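Local structure of Amuc_1100 (6LAD) at residues Ala73-Leu78 with Thr110-Val115; Ala179-Arg184 with Lys263-Val268. The protein is an outer-membrane protein of Akkermansia muciniphila that probably acts on toll-like receptor 2 and may be related to type II secretion components. All coordinates share one frame; numbering follows the deposited sequence.

Contact 1: residues Ala73-Leu78 with Thr110-Val115; sequences AFQNEL and TQAPSV
The side-chain nitrogen NE2 of Gln75 reaches two backbone carbonyls of the facing loop: a weak but nearly straight hydrogen bond to Thr110 O (3.3 Å, 168° at the hydrogen) and another, its stronger polar link, to Tyr108 O. Two N-H groups on one amide suit a loop that presents carbonyl oxygens to a helix. Beyond CG the glutamine chain is extended (chi2 -171°), which carries the amide across to the loop, where its CD lies 3.6 Å from Ala112 CA and its OE1 3.5 Å from the small methyl CB of Ala112. One side of helix 71-92 near its start is tied to the irregular segment that leads into helix 118-136. Cut back to an alanine, this position would probably lose the donor shared by the carbonyls of Thr110 and Tyr108, leaving the loop less firmly fixed to the helix. One residue earlier, Phe74 is apolar where Gln75 is polar: its CD2 meets Pro113 CG at 3.6 Å, the ring approached obliquely. With CG anti to the backbone N (chi1 171°), the phenyl reaches helix 118-136, where Leu121 and Leu125 also touch it, while the compact proline ring packs against both Phe74 and Leu121.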
ATOM      1  N   ALA A  73      -9.455  -5.279 -14.325  1.00 38.15           N
ATOM      2  CA  ALA A  73      -8.097  -4.787 -14.485  1.00 36.65           C
ATOM      3  C   ALA A  73      -7.343  -4.865 -13.159  1.00 40.28           C
ATOM      4  O   ALA A  73      -6.174  -5.286 -13.120  1.00 43.20           O
ATOM      5  CB  ALA A  73      -8.125  -3.363 -15.031  1.00 33.61           C
ATOM      6  N   PHE A  74      -8.012  -4.513 -12.054  1.00 37.70           N
ATOM      7  CA  PHE A  74      -7.387  -4.640 -10.742  1.00 38.35           C
ATOM      8  C   PHE A  74      -7.023  -6.083 -10.429  1.00 36.60           C
ATOM      9  O   PHE A  74      -5.918  -6.362  -9.957  1.00 40.94           O
ATOM     10  CB  PHE A  74      -8.284  -4.070  -9.638  1.00 36.79           C
ATOM     11  CG  PHE A  74      -7.785  -4.383  -8.254  1.00 34.81           C
ATOM     12  CD1 PHE A  74      -6.824  -3.577  -7.653  1.00 33.16           C
ATOM     13  CD2 PHE A  74      -8.268  -5.475  -7.560  1.00 32.09           C
ATOM     14  CE1 PHE A  74      -6.345  -3.855  -6.405  1.00 30.84           C
ATOM     15  CE2 PHE A  74      -7.798  -5.766  -6.298  1.00 38.89           C
ATOM     16  CZ  PHE A  74      -6.830  -4.953  -5.711  1.00 38.50           C
ATOM     17  N   GLN A  75      -7.950  -7.013 -10.651  1.00 36.13           N
ATOM     18  CA  GLN A  75      -7.665  -8.415 -10.351  1.00 38.59           C
ATOM     19  C   GLN A  75      -6.486  -8.930 -11.169  1.00 38.75           C
ATOM     20  O   GLN A  75      -5.664  -9.713 -10.671  1.00 38.22           O
ATOM     21  CB  GLN A  75      -8.913  -9.259 -10.593  1.00 42.04           C
ATOM     22  CG  GLN A  75      -9.770  -9.425  -9.366  1.00 46.59           C
ATOM     23  CD  GLN A  75     -10.876 -10.438  -9.564  1.00 47.25           C
ATOM     24  OE1 GLN A  75     -11.550 -10.429 -10.585  1.00 47.35           O
ATOM     25  NE2 GLN A  75     -11.055 -11.327  -8.591  1.00 51.10           N
ATOM     26  N   ASN A  76      -6.399  -8.516 -12.433  1.00 34.77           N
ATOM     27  CA  ASN A  76      -5.287  -8.933 -13.275  1.00 35.42           C
ATOM     28  C   ASN A  76      -3.960  -8.398 -12.741  1.00 43.44           C
ATOM     29  O   ASN A  76      -2.969  -9.141 -12.646  1.00 43.92           O
ATOM     30  CB  ASN A  76      -5.505  -8.461 -14.715  1.00 38.06           C
ATOM     31  CG  ASN A  76      -6.697  -9.127 -15.386  1.00 39.61           C
ATOM     32  OD1 ASN A  76      -7.104 -10.242 -15.023  1.00 38.54           O
ATOM     33  ND2 ASN A  76      -7.246  -8.453 -16.391  1.00 37.93           N
ATOM     34  N   GLU A  77      -3.925  -7.107 -12.381  1.00 40.24           N
ATOM     35  CA  GLU A  77      -2.701  -6.530 -11.831  1.00 37.80           C
ATOM     36  C   GLU A  77      -2.316  -7.228 -10.536  1.00 36.03           C
ATOM     37  O   GLU A  77      -1.129  -7.454 -10.271  1.00 37.50           O
ATOM     38  CB  GLU A  77      -2.868  -5.026 -11.604  1.00 36.42           C
ATOM     39  CG  GLU A  77      -1.715  -4.397 -10.849  1.00 34.86           C
ATOM     40  CD  GLU A  77      -1.474  -2.933 -11.201  1.00 45.83           C
ATOM     41  OE1 GLU A  77      -0.969  -2.659 -12.314  1.00 48.13           O
ATOM     42  OE2 GLU A  77      -1.775  -2.053 -10.349  1.00 48.70           O
ATOM     43  N   LEU A  78      -3.310  -7.586  -9.727  1.00 36.63           N
ATOM     44  CA  LEU A  78      -3.047  -8.307  -8.486  1.00 38.24           C
ATOM     45  C   LEU A  78      -2.384  -9.649  -8.763  1.00 38.89           C
ATOM     46  O   LEU A  78      -1.360  -9.992  -8.156  1.00 41.18           O
ATOM     47  CB  LEU A  78      -4.358  -8.498  -7.720  1.00 33.59           C
ATOM     48  CG  LEU A  78      -4.295  -9.437  -6.524  1.00 33.54           C
ATOM     49  CD1 LEU A  78      -3.295  -8.893  -5.532  1.00 32.00           C
ATOM     50  CD2 LEU A  78      -5.677  -9.612  -5.873  1.00 30.56           C
ATOM     51  N   THR A 110     -10.501 -14.302  -6.286  1.00 53.14           N
ATOM     52  CA  THR A 110     -11.552 -14.815  -7.162  1.00 53.22           C
ATOM     53  C   THR A 110     -12.729 -13.866  -7.309  1.00 56.12           C
ATOM     54  O   THR A 110     -13.255 -13.721  -8.418  1.00 60.12           O
ATOM     55  CB  THR A 110     -12.062 -16.188  -6.663  1.00 54.13           C
ATOM     56  OG1 THR A 110     -12.548 -16.086  -5.316  1.00 53.16           O
ATOM     57  CG2 THR A 110     -10.969 -17.242  -6.733  1.00 47.60           C
ATOM     58  N   GLN A 111     -13.115 -13.158  -6.247  1.00 55.31           N
ATOM     59  CA  GLN A 111     -14.210 -12.199  -6.316  1.00 54.49           C
ATOM     60  C   GLN A 111     -13.642 -10.826  -6.635  1.00 51.44           C
ATOM     61  O   GLN A 111     -12.750 -10.349  -5.934  1.00 54.62           O
ATOM     62  CB  GLN A 111     -14.988 -12.144  -4.998  1.00 56.11           C
ATOM     63  CG  GLN A 111     -15.674 -13.450  -4.608  1.00 65.92           C
ATOM     64  CD  GLN A 111     -16.737 -13.882  -5.616  1.00 74.12           C
ATOM     65  OE1 GLN A 111     -17.643 -13.112  -5.964  1.00 76.07           O
ATOM     66  NE2 GLN A 111     -16.621 -15.119  -6.100  1.00 70.88           N
ATOM     67  N   ALA A 112     -14.164 -10.197  -7.682  1.00 48.54           N
ATOM     68  CA  ALA A 112     -13.701  -8.879  -8.073  1.00 46.30           C
ATOM     69  C   ALA A 112     -14.141  -7.824  -7.053  1.00 53.42           C
ATOM     70  O   ALA A 112     -15.178  -7.978  -6.400  1.00 57.82           O
ATOM     71  CB  ALA A 112     -14.242  -8.511  -9.448  1.00 45.82           C
ATOM     72  N   PRO A 113     -13.362  -6.755  -6.885  1.00 51.09           N
ATOM     73  CA  PRO A 113     -13.760  -5.674  -5.975  1.00 51.03           C
ATOM     74  C   PRO A 113     -14.861  -4.822  -6.589  1.00 48.54           C
ATOM     75  O   PRO A 113     -15.206  -4.951  -7.764  1.00 49.09           O
ATOM     76  CB  PRO A 113     -12.472  -4.860  -5.817  1.00 48.13           C
ATOM     77  CG  PRO A 113     -11.783  -5.040  -7.144  1.00 42.46           C
ATOM     78  CD  PRO A 113     -12.066  -6.473  -7.534  1.00 45.78           C
ATOM     79  N   SER A 114     -15.379  -3.907  -5.776  1.00 45.05           N
ATOM     80  CA  SER A 114     -16.441  -3.029  -6.239  1.00 44.88           C
ATOM     81  C   SER A 114     -15.924  -2.058  -7.292  1.00 46.37           C
ATOM     82  O   SER A 114     -14.738  -1.734  -7.341  1.00 48.96           O
ATOM     83  CB  SER A 114     -17.037  -2.251  -5.075  1.00 49.92           C
ATOM     84  OG  SER A 114     -16.381  -1.010  -4.932  1.00 52.97           O
ATOM     85  N   VAL A 115     -16.834  -1.591  -8.147  1.00 48.18           N
ATOM     86  CA  VAL A 115     -16.444  -0.637  -9.182  1.00 47.11           C
ATOM     87  C   VAL A 115     -15.941   0.650  -8.557  1.00 47.28           C
ATOM     88  O   VAL A 115     -15.031   1.302  -9.087  1.00 50.35           O
ATOM     89  CB  VAL A 115     -17.620  -0.383 -10.153  1.00 44.16           C
ATOM     90  CG1 VAL A 115     -17.385   0.872 -10.984  1.00 36.02           C
ATOM     91  CG2 VAL A 115     -17.794  -1.564 -11.073  1.00 44.70           C
TER

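Contact 2: residues Ala179-Arg184 with Lys263-Val268; sequences AFQGDR and KEQVFV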
ATOM      1  N   ALA A 179       4.693  -9.152   8.442  1.00 42.89           N
ATOM      2  CA  ALA A 179       5.496  -9.979   9.318  1.00 44.22           C
ATOM      3  C   ALA A 179       6.505 -10.725   8.470  1.00 46.22           C
ATOM      4  O   ALA A 179       6.178 -11.201   7.379  1.00 43.05           O
ATOM      5  CB  ALA A 179       4.644 -10.962  10.117  1.00 48.06           C
ATOM      6  N   PHE A 180       7.735 -10.793   8.955  1.00 41.87           N
ATOM      7  CA  PHE A 180       8.768 -11.491   8.220  1.00 42.41           C
ATOM      8  C   PHE A 180       9.777 -12.032   9.219  1.00 50.51           C
ATOM      9  O   PHE A 180       9.673 -11.806  10.426  1.00 50.04           O
ATOM     10  CB  PHE A 180       9.413 -10.578   7.168  1.00 43.20           C
ATOM     11  CG  PHE A 180       9.909  -9.263   7.714  1.00 43.29           C
ATOM     12  CD1 PHE A 180      11.186  -9.157   8.237  1.00 41.81           C
ATOM     13  CD2 PHE A 180       9.094  -8.146   7.712  1.00 39.02           C
ATOM     14  CE1 PHE A 180      11.633  -7.967   8.735  1.00 43.38           C
ATOM     15  CE2 PHE A 180       9.528  -6.958   8.208  1.00 34.88           C
ATOM     16  CZ  PHE A 180      10.801  -6.862   8.723  1.00 45.78           C
ATOM     17  N   GLN A 181      10.764 -12.742   8.701  1.00 51.37           N
ATOM     18  CA  GLN A 181      11.755 -13.409   9.515  1.00 48.94           C
ATOM     19  C   GLN A 181      13.109 -13.235   8.855  1.00 56.80           C
ATOM     20  O   GLN A 181      13.231 -13.384   7.628  1.00 54.76           O
ATOM     21  CB  GLN A 181      11.437 -14.892   9.668  1.00 54.42           C
ATOM     22  CG  GLN A 181      12.511 -15.644  10.427  1.00 65.46           C
ATOM     23  CD  GLN A 181      12.176 -17.101  10.647  1.00 71.33           C
ATOM     24  OE1 GLN A 181      11.136 -17.437  11.220  1.00 75.36           O
ATOM     25  NE2 GLN A 181      13.062 -17.980  10.184  1.00 65.77           N
ATOM     26  N   GLY A 182      14.110 -12.901   9.671  1.00 56.92           N
ATOM     27  CA  GLY A 182      15.471 -12.778   9.169  1.00 56.99           C
ATOM     28  C   GLY A 182      16.436 -12.443  10.289  1.00 62.69           C
ATOM     29  O   GLY A 182      16.041 -12.230  11.439  1.00 64.08           O
ATOM     30  N   ASP A 183      17.720 -12.385   9.936  1.00 63.07           N
ATOM     31  CA  ASP A 183      18.741 -12.039  10.915  1.00 66.26           C
ATOM     32  C   ASP A 183      18.750 -10.527  11.155  1.00 66.45           C
ATOM     33  O   ASP A 183      18.025  -9.770  10.507  1.00 71.06           O
ATOM     34  CB  ASP A 183      20.109 -12.578  10.477  1.00 73.39           C
ATOM     35  CG  ASP A 183      20.560 -12.053   9.112  1.00 73.78           C
ATOM     36  OD1 ASP A 183      19.779 -11.363   8.432  1.00 73.36           O
ATOM     37  OD2 ASP A 183      21.708 -12.345   8.712  1.00 78.06           O
ATOM     38  N   ARG A 184      19.576 -10.071  12.102  1.00 66.48           N
ATOM     39  CA  ARG A 184      19.541  -8.660  12.488  1.00 65.57           C
ATOM     40  C   ARG A 184      19.955  -7.755  11.335  1.00 66.23           C
ATOM     41  O   ARG A 184      19.357  -6.689  11.126  1.00 69.33           O
ATOM     42  CB  ARG A 184      20.430  -8.417  13.710  1.00 70.51           C
ATOM     43  CG  ARG A 184      19.749  -8.719  15.037  1.00 76.03           C
ATOM     44  CD  ARG A 184      20.743  -8.943  16.182  1.00 82.78           C
ATOM     45  NE  ARG A 184      20.059  -9.227  17.448  1.00 86.55           N
ATOM     46  CZ  ARG A 184      19.614 -10.426  17.827  1.00 86.54           C
ATOM     47  NH1 ARG A 184      19.771 -11.487  17.039  1.00 83.58           N
ATOM     48  NH2 ARG A 184      19.001 -10.562  18.997  1.00 84.41           N
ATOM     49  N   LYS A 263      22.953 -15.408   9.773  1.00 78.03           N
ATOM     50  CA  LYS A 263      23.140 -15.536  11.219  1.00 81.41           C
ATOM     51  C   LYS A 263      21.854 -15.979  11.918  1.00 81.17           C
ATOM     52  O   LYS A 263      21.050 -16.724  11.350  1.00 77.44           O
ATOM     53  CB  LYS A 263      23.632 -14.213  11.822  1.00 81.40           C
ATOM     54  CG  LYS A 263      24.939 -13.684  11.221  1.00 83.63           C
ATOM     55  CD  LYS A 263      25.389 -12.394  11.912  1.00 82.47           C
ATOM     56  CE  LYS A 263      26.467 -11.656  11.114  1.00 79.85           C
ATOM     57  NZ  LYS A 263      27.775 -12.376  11.060  1.00 76.18           N
ATOM     58  N   GLU A 264      21.660 -15.505  13.152  1.00 81.34           N
ATOM     59  CA  GLU A 264      20.555 -15.958  13.990  1.00 78.15           C
ATOM     60  C   GLU A 264      19.253 -15.250  13.626  1.00 75.31           C
ATOM     61  O   GLU A 264      19.211 -14.020  13.527  1.00 74.07           O
ATOM     62  CB  GLU A 264      20.876 -15.719  15.461  1.00 82.15           C
ATOM     63  CG  GLU A 264      19.762 -16.145  16.406  1.00 83.20           C
ATOM     64  CD  GLU A 264      19.829 -15.425  17.735  1.00 89.67           C
ATOM     65  OE1 GLU A 264      19.662 -14.183  17.739  1.00 92.26           O
ATOM     66  OE2 GLU A 264      20.060 -16.097  18.768  1.00 89.75           O
ATOM     67  N   GLN A 265      18.183 -16.031  13.488  1.00 74.82           N
ATOM     68  CA  GLN A 265      16.910 -15.575  12.941  1.00 67.82           C
ATOM     69  C   GLN A 265      15.999 -15.000  14.018  1.00 68.17           C
ATOM     70  O   GLN A 265      15.916 -15.534  15.128  1.00 72.21           O
ATOM     71  CB  GLN A 265      16.199 -16.743  12.255  1.00 70.11           C
ATOM     72  CG  GLN A 265      16.997 -17.350  11.120  1.00 75.67           C
ATOM     73  CD  GLN A 265      16.582 -16.823   9.767  1.00 70.13           C
ATOM     74  OE1 GLN A 265      15.423 -16.948   9.374  1.00 72.92           O
ATOM     75  NE2 GLN A 265      17.517 -16.207   9.057  1.00 66.90           N
ATOM     76  N   VAL A 266      15.316 -13.899  13.681  1.00 67.36           N
ATOM     77  CA  VAL A 266      14.310 -13.284  14.539  1.00 65.12           C
ATOM     78  C   VAL A 266      13.041 -13.060  13.726  1.00 58.37           C
ATOM     79  O   VAL A 266      13.090 -12.883  12.502  1.00 59.82           O
ATOM     80  CB  VAL A 266      14.784 -11.949  15.165  1.00 63.51           C
ATOM     81  CG1 VAL A 266      16.115 -12.121  15.885  1.00 68.66           C
ATOM     82  CG2 VAL A 266      14.886 -10.870  14.106  1.00 64.82           C
ATOM     83  N   PHE A 267      11.900 -13.041  14.428  1.00 59.71           N
ATOM     84  CA  PHE A 267      10.579 -12.858  13.836  1.00 58.69           C
ATOM     85  C   PHE A 267      10.117 -11.428  14.103  1.00 60.71           C
ATOM     86  O   PHE A 267       9.955 -11.032  15.262  1.00 59.88           O
ATOM     87  CB  PHE A 267       9.602 -13.872  14.431  1.00 65.96           C
ATOM     88  CG  PHE A 267       8.152 -13.625  14.097  1.00 62.27           C
ATOM     89  CD1 PHE A 267       7.349 -12.884  14.946  1.00 66.66           C
ATOM     90  CD2 PHE A 267       7.577 -14.179  12.971  1.00 65.82           C
ATOM     91  CE1 PHE A 267       6.005 -12.671  14.659  1.00 66.79           C
ATOM     92  CE2 PHE A 267       6.235 -13.971  12.679  1.00 65.56           C
ATOM     93  CZ  PHE A 267       5.450 -13.217  13.527  1.00 66.35           C
ATOM     94  N   VAL A 268       9.881 -10.668  13.034  1.00 56.54           N
ATOM     95  CA  VAL A 268       9.560  -9.249  13.111  1.00 53.27           C
ATOM     96  C   VAL A 268       8.125  -9.037  12.659  1.00 50.37           C
ATOM     97  O   VAL A 268       7.685  -9.594  11.641  1.00 48.35           O
ATOM     98  CB  VAL A 268      10.522  -8.415  12.244  1.00 46.85           C
ATOM     99  CG1 VAL A 268      10.236  -6.942  12.420  1.00 47.96           C
ATOM    100  CG2 VAL A 268      11.966  -8.734  12.579  1.00 49.15           C
TER
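Phe180 holds CG between its backbone N and carbonyl carbon (chi1 53°), and Val268 turns CG1 anti to its own N (chi1 -176°); the two side chains thereby lie side by side, with Val268 CB over one face of the ring, 4.0 Å from its centroid, in a CH-pi contact. Both are apolar on the face of the sheet that helix 184-195 covers, where Ala190 touches Phe180 and Val187 touches Val268. Beneath them run two antiparallel strands: Phe180 and Val268 form a hydrogen-bonded pair, with Val268 N to Phe180 O at 2.9 Å, and Gly182 and Val266 form the next. Gln181 and Phe267, the non-hydrogen-bonded pair between them, project from the other face. There, Gln181 NE2 donates to Gln265 OE1 (2.7 Å) on a lone pair of that oxygen, the amide planes 74° apart; Ser141 OG grips the same oxygen. Where the strand gives way to helix 184-195, Asp183 is the N-cap, its short carboxylate suited to receiving a backbone N-H at the helix start. A weak bond also joins Lys263 N to Asp183 OD2. Arg184 is long enough to reach back from the first turn, so that NH1 makes a salt bridge with Glu264 OE1 (2.8 Å).

In the fold
After helices 35-51 and 58-61 the chain enters helix 71-92, passes through short strand 95-96 and a loop, and returns to that helix at contact 1, closing a loop of 31 intervening residues just before helix 118-136. It then runs through strands 142-147 and 171-182, helix 184-195 and strand 201-211; contact 2 closes when the segment 263-268 comes back beside 179-184, after a span that includes an unmodelled region. The two loops follow in series, neither nesting nor crossing. Contact 1 joins a helix to a loop, whereas contact 2 pairs neighbouring strands of the mixed sheet. Their centres lie 33 Å apart and their nearest atoms about 16 Å.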